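PDB 6MF4: cell cycle serine/threonine-protein kinase CDC5/MSD2 from Saccharomyces cerevisiae, which phosphorylates serine and threonine residues of proteins and is required for mitotic exit, and carries the polo-box domain described here, the part that recognises phosphoproteins. Local coordinates for residues F111-S116 and G127-R132; F221-K224 and K228-I231. All coordinates share one frame; numbering follows the deposited sequence.

Interaction 1. Residues F111-S116 and G127-R132; sequences FSYQLS and GTTVLR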
# COMPACT_ATOMS: atom_id res chain seq x y z
N PHE A 111 -13.14 -7.15 -1.11
CA PHE A 111 -11.80 -7.25 -1.66
C PHE A 111 -10.91 -7.72 -0.52
O PHE A 111 -11.08 -7.27 0.61
CB PHE A 111 -11.36 -5.89 -2.20
CG PHE A 111 -9.98 -5.86 -2.77
CD1 PHE A 111 -8.88 -5.70 -1.94
CD2 PHE A 111 -9.78 -5.95 -4.14
CE1 PHE A 111 -7.60 -5.66 -2.48
CE2 PHE A 111 -8.51 -5.91 -4.67
CZ PHE A 111 -7.42 -5.77 -3.84
N SER A 112 -9.96 -8.61 -0.80
CA SER A 112 -9.12 -9.13 0.27
C SER A 112 -7.65 -9.16 -0.13
O SER A 112 -7.31 -9.29 -1.31
CB SER A 112 -9.59 -10.52 0.67
OG SER A 112 -8.87 -11.00 1.79
N TYR A 113 -6.79 -9.03 0.87
CA TYR A 113 -5.35 -8.98 0.66
C TYR A 113 -4.62 -9.56 1.86
O TYR A 113 -5.14 -9.56 2.98
CB TYR A 113 -4.89 -7.55 0.41
CG TYR A 113 -5.30 -6.58 1.49
CD1 TYR A 113 -6.57 -6.01 1.49
CD2 TYR A 113 -4.43 -6.24 2.52
CE1 TYR A 113 -6.95 -5.12 2.48
CE2 TYR A 113 -4.80 -5.34 3.51
CZ TYR A 113 -6.07 -4.79 3.49
OH TYR A 113 -6.45 -3.91 4.46
N GLN A 114 -3.41 -10.05 1.63
CA GLN A 114 -2.52 -10.47 2.70
C GLN A 114 -1.28 -9.58 2.67
O GLN A 114 -0.80 -9.23 1.59
CB GLN A 114 -2.14 -11.95 2.57
CG GLN A 114 -1.31 -12.47 3.74
CD GLN A 114 -1.06 -13.96 3.68
OE1 GLN A 114 -1.99 -14.76 3.61
NE2 GLN A 114 0.21 -14.35 3.72
N LEU A 115 -0.78 -9.22 3.84
CA LEU A 115 0.42 -8.40 3.98
C LEU A 115 1.62 -9.25 4.36
O LEU A 115 1.47 -10.42 4.72
CB LEU A 115 0.20 -7.30 5.02
CG LEU A 115 -0.95 -6.32 4.75
CD1 LEU A 115 -1.11 -5.36 5.92
CD2 LEU A 115 -0.70 -5.55 3.46
N SER A 116 2.81 -8.66 4.29
CA SER A 116 4.04 -9.39 4.58
C SER A 116 4.13 -9.80 6.05
O SER A 116 4.91 -10.68 6.41
CB SER A 116 5.26 -8.54 4.19
OG SER A 116 5.11 -7.20 4.60
N GLY A 127 -16.84 0.34 2.32
CA GLY A 127 -15.61 1.08 2.55
C GLY A 127 -14.94 0.80 3.88
O GLY A 127 -13.85 1.31 4.13
N THR A 128 -15.58 -0.00 4.73
CA THR A 128 -14.97 -0.37 6.00
C THR A 128 -14.03 -1.57 5.81
O THR A 128 -14.11 -2.28 4.81
CB THR A 128 -16.04 -0.72 7.07
OG1 THR A 128 -16.79 -1.87 6.67
CG2 THR A 128 -16.98 0.47 7.30
N THR A 129 -13.15 -1.76 6.78
CA THR A 129 -12.16 -2.82 6.73
C THR A 129 -12.11 -3.61 8.03
O THR A 129 -12.24 -3.03 9.12
CB THR A 129 -10.75 -2.26 6.44
OG1 THR A 129 -10.70 -1.73 5.11
CG2 THR A 129 -9.67 -3.34 6.60
N VAL A 130 -11.95 -4.92 7.92
CA VAL A 130 -11.48 -5.73 9.04
C VAL A 130 -10.07 -6.18 8.71
O VAL A 130 -9.82 -6.78 7.66
CB VAL A 130 -12.37 -6.96 9.33
CG1 VAL A 130 -11.70 -7.90 10.33
CG2 VAL A 130 -13.72 -6.52 9.86
N LEU A 131 -9.14 -5.84 9.60
CA LEU A 131 -7.76 -6.29 9.49
C LEU A 131 -7.51 -7.37 10.53
O LEU A 131 -7.42 -7.08 11.72
CB LEU A 131 -6.79 -5.11 9.66
CG LEU A 131 -5.31 -5.44 9.44
CD1 LEU A 131 -5.04 -5.76 7.98
CD2 LEU A 131 -4.43 -4.30 9.92
N ARG A 132 -7.43 -8.61 10.07
CA ARG A 132 -7.20 -9.77 10.92
C ARG A 132 -5.71 -9.99 11.12
O ARG A 132 -4.98 -10.27 10.16
CB ARG A 132 -7.85 -11.00 10.27
CG ARG A 132 -7.68 -12.33 10.97
CD ARG A 132 -7.87 -13.44 9.95
NE ARG A 132 -7.97 -14.78 10.52
CZ ARG A 132 -6.94 -15.62 10.67
NH1 ARG A 132 -5.71 -15.25 10.33
NH2 ARG A 132 -7.16 -16.82 11.19
O HOH W 1 -8.47 -2.37 3.67
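Tyr-113 reaches across to Thr-129 and Leu-131 with its hydroxyl end, spanning two strands that are not sheet neighbours: their axes lie 9.3 Å apart and run roughly the same way, 31° from parallel, with strand 120-123 between them. Its CG sits between the backbone N and the carbonyl carbon (chi1 55°), which swings the ring out from its own strand and points OH at Thr-129 and Leu-131. That OH comes to 3.9 Å from CG2 of Thr-129, the two side chains crossing at about a right angle. The polar branch of the same threonine, OG1, is turned beside its own backbone N (chi1 -68°) and meets the tyrosine only through a water, which lies 2.7 Å from Tyr-113 OH and 2.7 Å from Thr-129 OG1. Tyr-113 OH is also hydrogen-bonded to the backbone N of Leu-200, so this buried polar atom has two partners that hold it in place. Leu-131 approaches the ring obliquely, its CD1 standing 4.2 Å from Tyr-113 OH. The same methyl lies 4.5 Å from CD1 of Leu-115, a looser apolar touch that continues the patch along the strand. Side chains meeting over a middle strand in this way belong to one face of the antiparallel sheet of the first polo box, here the face against which Phe-199 and Leu-200, at the head of strand 200-205, are packed.

Interaction 2. Residues F221-K224 and K228-I231; sequences FNFK and KMAI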
# COMPACT_ATOMS: atom_id res chain seq x y z
N PHE A 221 3.27 -1.08 -6.46
CA PHE A 221 2.87 -1.23 -7.85
C PHE A 221 3.24 -2.61 -8.36
O PHE A 221 4.42 -2.95 -8.45
CB PHE A 221 3.53 -0.15 -8.71
CG PHE A 221 3.26 1.25 -8.24
CD1 PHE A 221 4.02 1.81 -7.22
CD2 PHE A 221 2.26 2.01 -8.81
CE1 PHE A 221 3.77 3.09 -6.78
CE2 PHE A 221 2.01 3.29 -8.38
CZ PHE A 221 2.77 3.84 -7.36
N ASN A 222 2.22 -3.41 -8.67
CA ASN A 222 2.41 -4.74 -9.23
C ASN A 222 2.18 -4.72 -10.74
O ASN A 222 1.05 -4.56 -11.20
CB ASN A 222 1.44 -5.74 -8.59
CG ASN A 222 1.76 -6.03 -7.14
OD1 ASN A 222 2.63 -5.40 -6.53
ND2 ASN A 222 1.06 -7.01 -6.57
N PHE A 223 3.26 -4.89 -11.50
CA PHE A 223 3.18 -4.83 -12.96
C PHE A 223 2.90 -6.21 -13.55
O PHE A 223 3.10 -7.23 -12.89
CB PHE A 223 4.48 -4.24 -13.52
CG PHE A 223 4.80 -2.87 -13.00
CD1 PHE A 223 4.34 -1.74 -13.66
CD2 PHE A 223 5.55 -2.70 -11.85
CE1 PHE A 223 4.62 -0.47 -13.18
CE2 PHE A 223 5.83 -1.44 -11.36
CZ PHE A 223 5.37 -0.33 -12.02
N LYS A 224 2.42 -6.22 -14.79
CA LYS A 224 2.04 -7.45 -15.48
C LYS A 224 3.14 -8.51 -15.52
O LYS A 224 2.85 -9.70 -15.56
CB LYS A 224 1.62 -7.12 -16.92
CG LYS A 224 0.35 -6.28 -17.01
N LYS A 228 7.51 -6.22 -9.04
CA LYS A 228 6.78 -5.29 -8.19
C LYS A 228 7.74 -4.27 -7.63
O LYS A 228 8.91 -4.55 -7.38
CB LYS A 228 6.08 -6.01 -7.04
CG LYS A 228 5.39 -7.29 -7.41
CD LYS A 228 4.78 -7.92 -6.16
CE LYS A 228 4.39 -9.36 -6.40
NZ LYS A 228 3.91 -9.59 -7.78
N MET A 229 7.21 -3.07 -7.42
CA MET A 229 7.98 -2.00 -6.83
C MET A 229 7.14 -1.31 -5.77
O MET A 229 5.94 -1.08 -5.95
CB MET A 229 8.42 -1.00 -7.89
CG MET A 229 9.51 -1.55 -8.81
SD MET A 229 9.82 -0.50 -10.24
CE MET A 229 10.01 1.10 -9.46
N ALA A 230 7.78 -1.00 -4.64
CA ALA A 230 7.15 -0.24 -3.58
C ALA A 230 7.93 1.05 -3.34
O ALA A 230 9.15 1.03 -3.23
CB ALA A 230 7.06 -1.06 -2.31
N ILE A 231 7.20 2.16 -3.27
CA ILE A 231 7.79 3.46 -2.98
C ILE A 231 7.43 3.87 -1.56
O ILE A 231 6.25 3.90 -1.19
CB ILE A 231 7.28 4.54 -3.97
CG1 ILE A 231 7.52 4.11 -5.42
CG2 ILE A 231 7.93 5.88 -3.69
CD1 ILE A 231 8.99 3.95 -5.81
O HOH W 2 3.26 -8.08 -10.16
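Strands 221-223 and 228-231 run antiparallel at 164° with their axes 4.9 Å apart, Phe-221 and Met-229 forming a hydrogen-bonded pair and Asn-222 and Lys-228 the non-hydrogen-bonded pair beside it. Phe-221 N donates to Met-229 O at 2.7 Å, nearly in line with the carbonyl, and Met-229 N returns a bond to Phe-221 O at 3.0 Å. That second carbonyl also receives a CA-H...O contact from Lys-228 CA. With CG beside the backbone N (chi1 -56°), the Phe-221 ring brings an edge alongside Met-229 O, which lies in the ring plane 3.7 Å from CD1; further out, CE1 meets Ile-231 CG1. Met-229 SD makes a Met-aromatic contact with Phe-223, approaching obliquely 5.4 Å from the ring centroid. Together the strands form a beta hairpin in the antiparallel sheet of the second polo box, with Phe-221 and Met-229 directed at helix 269-283, where both touch Ile-276. Lys-272 of that helix makes a cation-pi contact with Phe-223. On the other face of the sheet, the aliphatic part of Lys-228 lies obliquely across the amide of Asn-222, Lys-228 CD being 3.3 Å from Asn-222 OD1. This oxygen accepts a hydrogen bond from Gln-220 NE2, which steadies the amide. The lysine chain is extended as far as CE and then bends at chi4 (-34°), bringing NZ to a water that it shares with Phe-223 O. Were Asn-222 replaced by an alanine, the Gln-220 amide would probably lose this acceptor and the lysine methylenes the flat group they cross, setting the chain freer to turn. Asn-222 itself is partly exposed, whereas Lys-228 is buried and also packs on Ile-241.

Interactions 1 and 2 both lie in the core, but in different polo boxes, and hold no strand in common; their centres are about 19 Å apart, and their nearest atoms about 9 Å. Every touching residue of interaction 1 is buried, whereas interaction 2 reaches toward the surface at the partly exposed Asn-222. Residues 221-224 and 228-231 are sheet neighbours joined by a short turn, so backbone bonds set their register and the side chains pack on both faces. Residues 111-116 and 127-132 are separated by a whole strand, and only side chains and one water bridge them, over a single face. The water of interaction 1 joins two hydroxyls; that of interaction 2 links a lysine to a backbone carbonyl.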